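PDB 2DY3: alanine racemase from Corynebacterium glutamicum, which belongs to the fold-type III family of pyridoxal-5'-phosphate proteins, pairing an alpha/beta barrel with a beta-rich C-terminal domain. Local coordinates for residues V45-A50 and R69-S74; D87-I92 and T112-I117; V289-L294 and A320-V325. One frame throughout, in Å; residues are numbered along the deposited sequence.

Contact 1. Residues V45-A50 and R69-S74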
loop_
_atom_site.group_PDB
_atom_site.type_symbol
_atom_site.label_atom_id
_atom_site.label_comp_id
_atom_site.label_asym_id
_atom_site.label_seq_id
_atom_site.Cartn_x
_atom_site.Cartn_y
_atom_site.Cartn_z
ATOM N N VAL B 45 -3.058 17.113 -6.589
ATOM C CA VAL B 45 -4.362 17.428 -6.017
ATOM C C VAL B 45 -4.447 18.723 -5.215
ATOM O O VAL B 45 -5.334 19.548 -5.453
ATOM C CB VAL B 45 -4.865 16.268 -5.127
ATOM C CG1 VAL B 45 -6.134 16.678 -4.396
ATOM C CG2 VAL B 45 -5.115 15.030 -5.987
ATOM N N ALA B 46 -3.540 18.895 -4.259
ATOM C CA ALA B 46 -3.536 20.085 -3.413
ATOM C C ALA B 46 -3.545 21.410 -4.181
ATOM O O ALA B 46 -4.270 22.335 -3.825
ATOM C CB ALA B 46 -2.338 20.045 -2.461
ATOM N N PRO B 47 -2.725 21.527 -5.232
ATOM C CA PRO B 47 -2.722 22.790 -5.979
ATOM C C PRO B 47 -4.063 23.060 -6.659
ATOM O O PRO B 47 -4.515 24.202 -6.749
ATOM C CB PRO B 47 -1.585 22.595 -6.977
ATOM C CG PRO B 47 -0.652 21.701 -6.254
ATOM C CD PRO B 47 -1.588 20.683 -5.634
ATOM N N VAL B 48 -4.710 22.007 -7.135
ATOM C CA VAL B 48 -5.997 22.180 -7.785
ATOM C C VAL B 48 -7.025 22.619 -6.755
ATOM O O VAL B 48 -7.819 23.533 -6.995
ATOM C CB VAL B 48 -6.458 20.878 -8.458
ATOM C CG1 VAL B 48 -7.906 21.010 -8.894
ATOM C CG2 VAL B 48 -5.563 20.574 -9.661
ATOM N N ILE B 49 -6.998 21.976 -5.593
ATOM C CA ILE B 49 -7.929 22.325 -4.539
ATOM C C ILE B 49 -7.688 23.756 -4.082
ATOM O O ILE B 49 -8.629 24.485 -3.747
ATOM C CB ILE B 49 -7.785 21.377 -3.337
ATOM C CG1 ILE B 49 -8.297 19.988 -3.720
ATOM C CG2 ILE B 49 -8.540 21.926 -2.144
ATOM C CD1 ILE B 49 -8.232 18.978 -2.610
ATOM N N ALA B 50 -6.420 24.159 -4.075
ATOM C CA ALA B 50 -6.064 25.507 -3.648
ATOM C C ALA B 50 -6.594 26.535 -4.640
ATOM O O ALA B 50 -7.129 27.574 -4.254
ATOM C CB ALA B 50 -4.546 25.633 -3.526
ATOM N N ARG B 69 4.039 22.560 1.850
ATOM C CA ARG B 69 4.776 23.802 1.679
ATOM C C ARG B 69 5.732 23.638 0.507
ATOM O O ARG B 69 5.935 24.575 -0.259
ATOM C CB ARG B 69 5.546 24.159 2.955
ATOM C CG ARG B 69 4.669 24.707 4.082
ATOM C CD ARG B 69 4.162 26.129 3.808
ATOM N NE ARG B 69 3.316 26.610 4.902
ATOM C CZ ARG B 69 2.014 26.873 4.798
ATOM N NH1 ARG B 69 1.385 26.715 3.642
ATOM N NH2 ARG B 69 1.333 27.269 5.865
ATOM N N ASP B 70 6.300 22.438 0.369
ATOM C CA ASP B 70 7.229 22.130 -0.719
ATOM C C ASP B 70 6.621 22.343 -2.108
ATOM O O ASP B 70 7.268 22.909 -2.990
ATOM C CB ASP B 70 7.721 20.678 -0.626
ATOM C CG ASP B 70 8.903 20.507 0.321
ATOM O OD1 ASP B 70 9.448 21.524 0.800
ATOM O OD2 ASP B 70 9.294 19.348 0.578
ATOM N N ILE B 71 5.391 21.882 -2.316
ATOM C CA ILE B 71 4.766 22.046 -3.623
ATOM C C ILE B 71 4.275 23.471 -3.863
ATOM O O ILE B 71 3.802 23.795 -4.954
ATOM C CB ILE B 71 3.594 21.064 -3.831
ATOM C CG1 ILE B 71 2.482 21.340 -2.827
ATOM C CG2 ILE B 71 4.087 19.632 -3.691
ATOM C CD1 ILE B 71 1.325 20.377 -2.953
ATOM N N GLY B 72 4.379 24.319 -2.844
ATOM C CA GLY B 72 3.974 25.701 -3.013
ATOM C C GLY B 72 2.672 26.129 -2.377
ATOM O O GLY B 72 2.228 27.257 -2.587
ATOM N N ILE B 73 2.046 25.240 -1.614
ATOM C CA ILE B 73 0.802 25.590 -0.946
ATOM C C ILE B 73 1.138 26.711 0.029
ATOM O O ILE B 73 2.013 26.555 0.886
ATOM C CB ILE B 73 0.229 24.393 -0.157
ATOM C CG1 ILE B 73 -0.144 23.259 -1.123
ATOM C CG2 ILE B 73 -0.976 24.842 0.661
ATOM C CD1 ILE B 73 -1.211 23.640 -2.126
ATOM N N SER B 74 0.458 27.843 -0.112
ATOM C CA SER B 74 0.697 28.988 0.758
ATOM C C SER B 74 -0.450 29.194 1.744
ATOM O O SER B 74 -0.397 30.077 2.590
ATOM C CB SER B 74 0.901 30.257 -0.082
ATOM O OG SER B 74 -0.224 30.506 -0.910
#
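Ala46 of helix 42-50 receives the tips of two isoleucines from the segment 69-74, and the contact is a small worked case of how apolar contact, mostly between methyl groups, can join a helix to the turn that ends another. The dense part is centred on Ala46 CB. Ile71 CD1 lies 3.7 Å from it and Ile73 CD1 3.8 Å, so one methyl carbon faces two. Ile73 CD1 also comes within 3.7 Å of Ala46 O, a carbonyl already used inside its own helix by Ala50 N, and reaches Ala50 CB at 4.1 Å one turn further on. The two isoleucines arrive differently. In Ile71, CG1 stands between the backbone N and the carbonyl carbon (chi1 63°); in Ile73 it is anti to the carbonyl carbon, and the second torsion bends CD1 back (chi2 -62°). The looser side is at Pro47, partly exposed, whose ring crosses the Ile71 side chain at about a right angle, with CD 4.0 Å from Ile71 CD1. Beyond it lies exposed Gly72, whose positive phi belongs to a Schellman motif at the end of helix 62-70. Arg69 NH1 reaches across the turn and donates to Ile73 O at 2.8 Å, from above the carbonyl plane, and the same guanidinium also holds Gln75 O and Asn95 O. Phe57 of strand 56-59 touches both Ala50 and Ile73, while Val45, Val48 and Ile49 pack on helix 10-24, so that the contact bridges two successive helices of the barrel layer over the strand between them.

Contact 2. Residues D87-I92 and T112-I117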
loop_
_atom_site.group_PDB
_atom_site.type_symbol
_atom_site.label_atom_id
_atom_site.label_comp_id
_atom_site.label_asym_id
_atom_site.label_seq_id
_atom_site.Cartn_x
_atom_site.Cartn_y
_atom_site.Cartn_z
ATOM N N ASP B 87 11.311 16.635 15.015
ATOM C CA ASP B 87 11.743 18.003 14.749
ATOM C C ASP B 87 10.518 18.848 14.373
ATOM O O ASP B 87 10.368 19.261 13.220
ATOM C CB ASP B 87 12.757 18.017 13.600
ATOM C CG ASP B 87 13.362 19.388 13.372
ATOM O OD1 ASP B 87 14.213 19.519 12.472
ATOM O OD2 ASP B 87 12.994 20.332 14.094
ATOM N N PHE B 88 9.643 19.103 15.342
ATOM C CA PHE B 88 8.449 19.891 15.072
ATOM C C PHE B 88 8.816 21.349 14.823
ATOM O O PHE B 88 8.079 22.075 14.161
ATOM C CB PHE B 88 7.452 19.769 16.235
ATOM C CG PHE B 88 7.970 20.288 17.544
ATOM C CD1 PHE B 88 7.829 21.623 17.881
ATOM C CD2 PHE B 88 8.587 19.437 18.446
ATOM C CE1 PHE B 88 8.290 22.104 19.095
ATOM C CE2 PHE B 88 9.054 19.912 19.664
ATOM C CZ PHE B 88 8.901 21.249 19.984
ATOM N N ARG B 89 9.968 21.765 15.346
ATOM C CA ARG B 89 10.454 23.127 15.166
ATOM C C ARG B 89 10.619 23.397 13.679
ATOM O O ARG B 89 10.400 24.515 13.212
ATOM C CB ARG B 89 11.802 23.322 15.882
ATOM C CG ARG B 89 12.485 24.664 15.590
ATOM C CD ARG B 89 11.572 25.841 15.908
ATOM N NE ARG B 89 12.137 27.112 15.462
ATOM C CZ ARG B 89 13.060 27.806 16.126
ATOM N NH1 ARG B 89 13.530 27.361 17.285
ATOM N NH2 ARG B 89 13.521 28.948 15.626
ATOM N N ALA B 90 11.009 22.366 12.940
ATOM C CA ALA B 90 11.193 22.478 11.496
ATOM C C ALA B 90 9.869 22.848 10.836
ATOM O O ALA B 90 9.846 23.556 9.830
ATOM C CB ALA B 90 11.708 21.162 10.930
ATOM N N ALA B 91 8.768 22.367 11.406
ATOM C CA ALA B 91 7.448 22.657 10.862
ATOM C C ALA B 91 7.077 24.099 11.194
ATOM O O ALA B 91 6.603 24.847 10.330
ATOM C CB ALA B 91 6.422 21.700 11.441
ATOM N N ILE B 92 7.294 24.479 12.449
ATOM C CA ILE B 92 7.011 25.838 12.887
ATOM C C ILE B 92 7.718 26.825 11.958
ATOM O O ILE B 92 7.129 27.822 11.538
ATOM C CB ILE B 92 7.508 26.088 14.323
ATOM C CG1 ILE B 92 6.760 25.184 15.305
ATOM C CG2 ILE B 92 7.296 27.555 14.693
ATOM C CD1 ILE B 92 7.251 25.291 16.741
ATOM N N THR B 112 9.593 26.227 23.446
ATOM C CA THR B 112 10.272 26.427 22.166
ATOM C C THR B 112 10.493 27.915 21.924
ATOM O O THR B 112 9.543 28.707 21.975
ATOM C CB THR B 112 9.447 25.893 20.980
ATOM O OG1 THR B 112 9.392 24.464 21.028
ATOM C CG2 THR B 112 10.082 26.338 19.664
ATOM N N ASP B 113 11.737 28.291 21.642
ATOM C CA ASP B 113 12.056 29.695 21.402
ATOM C C ASP B 113 11.946 30.067 19.931
ATOM O O ASP B 113 12.937 30.070 19.197
ATOM C CB ASP B 113 13.462 30.027 21.918
ATOM C CG ASP B 113 13.823 31.497 21.734
ATOM O OD1 ASP B 113 12.988 32.261 21.196
ATOM O OD2 ASP B 113 14.939 31.889 22.129
ATOM N N ALA B 114 10.723 30.374 19.517
ATOM C CA ALA B 114 10.419 30.784 18.156
ATOM C C ALA B 114 9.547 32.024 18.295
ATOM O O ALA B 114 8.792 32.145 19.257
ATOM C CB ALA B 114 9.661 29.684 17.425
ATOM N N GLU B 115 9.657 32.937 17.337
ATOM C CA GLU B 115 8.907 34.190 17.358
ATOM C C GLU B 115 7.400 34.078 17.574
ATOM O O GLU B 115 6.876 34.572 18.575
ATOM C CB GLU B 115 9.186 34.977 16.071
ATOM C CG GLU B 115 9.117 34.130 14.805
ATOM C CD GLU B 115 9.475 34.905 13.549
ATOM O OE1 GLU B 115 8.712 35.820 13.170
ATOM O OE2 GLU B 115 10.524 34.597 12.941
ATOM N N HIS B 116 6.700 33.438 16.642
ATOM C CA HIS B 116 5.247 33.309 16.753
ATOM C C HIS B 116 4.756 31.934 16.302
ATOM O O HIS B 116 4.704 31.643 15.110
ATOM C CB HIS B 116 4.587 34.414 15.926
ATOM C CG HIS B 116 3.103 34.287 15.813
ATOM N ND1 HIS B 116 2.496 33.341 15.018
ATOM C CD2 HIS B 116 2.101 34.998 16.384
ATOM C CE1 HIS B 116 1.186 33.474 15.101
ATOM N NE2 HIS B 116 0.919 34.472 15.923
ATOM N N ILE B 117 4.380 31.103 17.267
ATOM C CA ILE B 117 3.929 29.743 16.994
ATOM C C ILE B 117 2.406 29.580 16.943
ATOM O O ILE B 117 1.722 29.779 17.945
ATOM C CB ILE B 117 4.498 28.775 18.061
ATOM C CG1 ILE B 117 6.023 28.886 18.094
ATOM C CG2 ILE B 117 4.073 27.346 17.760
ATOM C CD1 ILE B 117 6.657 28.242 19.308
HETATM O O HOH W 1 6.077 30.252 12.916
#
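Ile92 and Ile117 bring the two backbones nearest, CA to CA 6.5 Å, where the short helix 88-92 lies beside the irregular segment leading into strand 117-122. Their side chains cross obliquely, with Ile92 CG2 3.9 Å from Ile117 CG1, and Ile92 CD1 at a similar separation from both Ile117 CG2 and Ile117 CD1. Ala114 CB joins this apolar patch, 4.2 Å from Ile92 CG2, and also lies over the centre of one face of the Arg89 guanidinium. The Arg89 chain bends at its second torsion (chi2 55°), which turns CD aside; NE makes a salt bridge with Asp93. In the alpha/beta barrel of this domain, the contact packs a helix that follows parallel strand 76-81 against the loop entering strand 117-122; the helix starts at an N-cap, Asp87 OD2 accepting from Ala90 N. At that end Thr112 OG1 sits at the edge of the Phe88 ring, near its plane, 3.2 Å from Phe88 CE1; the hydroxyl is hydrogen-bonded to Ala108 O. At the other end one water donates to Ile92 O at 3.0 Å and to His116 O at 2.9 Å, joining the last carbonyl of the segment 87-92 to the backbone of the segment 112-117.

Contact 3. Residues V289-L294 and A320-V325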
loop_
_atom_site.group_PDB
_atom_site.type_symbol
_atom_site.label_atom_id
_atom_site.label_comp_id
_atom_site.label_asym_id
_atom_site.label_seq_id
_atom_site.Cartn_x
_atom_site.Cartn_y
_atom_site.Cartn_z
ATOM N N VAL B 289 -14.698 -7.238 -12.333
ATOM C CA VAL B 289 -14.049 -6.078 -12.913
ATOM C C VAL B 289 -14.935 -5.771 -14.115
ATOM O O VAL B 289 -15.793 -6.580 -14.479
ATOM C CB VAL B 289 -12.608 -6.381 -13.388
ATOM C CG1 VAL B 289 -11.798 -6.982 -12.246
ATOM C CG2 VAL B 289 -12.630 -7.308 -14.575
ATOM N N THR B 290 -14.742 -4.615 -14.731
ATOM C CA THR B 290 -15.565 -4.262 -15.873
ATOM C C THR B 290 -14.723 -3.977 -17.106
ATOM O O THR B 290 -13.881 -3.079 -17.101
ATOM C CB THR B 290 -16.427 -3.017 -15.587
ATOM O OG1 THR B 290 -15.587 -1.857 -15.544
ATOM C CG2 THR B 290 -17.135 -3.152 -14.262
ATOM N N ILE B 291 -14.968 -4.748 -18.161
ATOM C CA ILE B 291 -14.263 -4.582 -19.422
ATOM C C ILE B 291 -15.278 -4.093 -20.459
ATOM O O ILE B 291 -16.218 -4.802 -20.803
ATOM C CB ILE B 291 -13.641 -5.911 -19.885
ATOM C CG1 ILE B 291 -12.637 -6.402 -18.838
ATOM C CG2 ILE B 291 -12.956 -5.724 -21.233
ATOM C CD1 ILE B 291 -11.982 -7.730 -19.176
ATOM N N ASP B 292 -15.083 -2.873 -20.945
ATOM C CA ASP B 292 -15.994 -2.287 -21.921
ATOM C C ASP B 292 -17.399 -2.190 -21.342
ATOM O O ASP B 292 -18.388 -2.413 -22.037
ATOM C CB ASP B 292 -16.024 -3.113 -23.209
ATOM C CG ASP B 292 -14.738 -3.002 -24.000
ATOM O OD1 ASP B 292 -14.272 -1.861 -24.217
ATOM O OD2 ASP B 292 -14.199 -4.050 -24.411
ATOM N N GLY B 293 -17.476 -1.875 -20.054
ATOM C CA GLY B 293 -18.769 -1.734 -19.414
ATOM C C GLY B 293 -19.441 -3.013 -18.956
ATOM O O GLY B 293 -20.514 -2.949 -18.361
ATOM N N LEU B 294 -18.838 -4.169 -19.224
ATOM C CA LEU B 294 -19.442 -5.429 -18.791
ATOM C C LEU B 294 -18.651 -6.110 -17.671
ATOM O O LEU B 294 -17.424 -6.094 -17.661
ATOM C CB LEU B 294 -19.609 -6.386 -19.976
ATOM C CG LEU B 294 -20.716 -6.023 -20.977
ATOM C CD1 LEU B 294 -21.135 -7.259 -21.722
ATOM C CD2 LEU B 294 -21.917 -5.461 -20.250
ATOM N N ALA B 320 -6.441 -10.016 -24.861
ATOM C CA ALA B 320 -5.357 -9.451 -24.063
ATOM C C ALA B 320 -5.202 -7.995 -24.473
ATOM O O ALA B 320 -5.364 -7.657 -25.643
ATOM C CB ALA B 320 -4.056 -10.212 -24.320
ATOM N N GLY B 321 -4.896 -7.136 -23.507
ATOM C CA GLY B 321 -4.741 -5.724 -23.801
ATOM C C GLY B 321 -6.015 -4.960 -23.488
ATOM O O GLY B 321 -6.025 -3.729 -23.462
ATOM N N ALA B 322 -7.096 -5.694 -23.246
ATOM C CA ALA B 322 -8.378 -5.080 -22.924
ATOM C C ALA B 322 -8.282 -4.406 -21.560
ATOM O O ALA B 322 -7.631 -4.920 -20.650
ATOM C CB ALA B 322 -9.473 -6.133 -22.910
ATOM N N LYS B 323 -8.925 -3.249 -21.430
ATOM C CA LYS B 323 -8.919 -2.507 -20.178
ATOM C C LYS B 323 -9.950 -3.050 -19.200
ATOM O O LYS B 323 -11.152 -3.077 -19.493
ATOM C CB LYS B 323 -9.218 -1.030 -20.434
ATOM C CG LYS B 323 -8.099 -0.271 -21.125
ATOM C CD LYS B 323 -8.578 1.103 -21.567
ATOM C CE LYS B 323 -9.174 1.898 -20.409
ATOM N NZ LYS B 323 -9.662 3.248 -20.846
ATOM N N ALA B 324 -9.472 -3.481 -18.036
ATOM C CA ALA B 324 -10.343 -4.004 -16.992
ATOM C C ALA B 324 -10.432 -3.001 -15.836
ATOM O O ALA B 324 -9.439 -2.738 -15.154
ATOM C CB ALA B 324 -9.805 -5.334 -16.482
ATOM N N VAL B 325 -11.616 -2.439 -15.629
ATOM C CA VAL B 325 -11.834 -1.483 -14.546
ATOM C C VAL B 325 -12.120 -2.237 -13.250
ATOM O O VAL B 325 -13.062 -3.018 -13.179
ATOM C CB VAL B 325 -13.043 -0.537 -14.849
ATOM C CG1 VAL B 325 -13.305 0.384 -13.661
ATOM C CG2 VAL B 325 -12.770 0.287 -16.110
HETATM O O HOH W 2 -12.878 -1.249 -20.531
#
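Thr290 O accepts from Val325 N at 2.8 Å, in a nearly straight bond (172° at the hydrogen) whose donor stands above the carbonyl plane. The return bond, from Thr290 N to Val325 O, has the same length but is more bent (156°), and here the donor is in the carbonyl plane, on a lone pair. Together they make Thr290 and Val325 an antiparallel hydrogen-bonded pair, a compact example of how two strands pair through their backbones.

The side chains divide between the two faces. On the face of Thr290 and Val325, Thr290 OG1 lies 3.6 Å from Val325 CG2; chi1 of 71° places OG1 between the backbone N and the carbonyl carbon, and the hydroxyl is hydrogen-bonded to Asn330 O. On the other face, that of Ile291 and Ala324, Ala324 CB is flanked by Ile291 CG1 at 3.8 Å and Val289 CG2 at 3.9 Å. Ile291 CG2 goes on to Ala322 CB, while Ile291 CA points a hydrogen at Lys323 O. Past Ile291 the chain folds back in a type I' turn through Asp292 and Gly293, and the strands part. A water fills in there, accepting from Asp292 N at 2.8 Å and donating to Lys323 O.

Strand 323-325 lies between strands 288-291 and 236-247 in the mixed sheet of the C-terminal domain, Ala324 bonding by its backbone to Ala240. The two direct backbone bonds fix the register at Thr290 and Val325, whereas beyond Ile291 the link from Asp292 N to Lys323 O passes through water.

Overall arrangement
Along the chain the three contacts come in series, each closing before the next opens. Contacts 1 and 2 belong to the N-terminal barrel domain, their centres 22 Å apart and their nearest atoms about 7 Å apart; helix 62-70 relates them, since it ends in contact 1 and its Leu62 and Met66 touch the helix of contact 2. Contact 3 lies in the mixed sheet of the C-terminal domain, with its centre 34 Å from that of contact 1 and 51 Å from that of contact 2; contacts 2 and 3 lie on opposite sides of the chain's centre. The contacts thus sample two architectures: helices and loops packed round parallel strands, and antiparallel strands bonded directly.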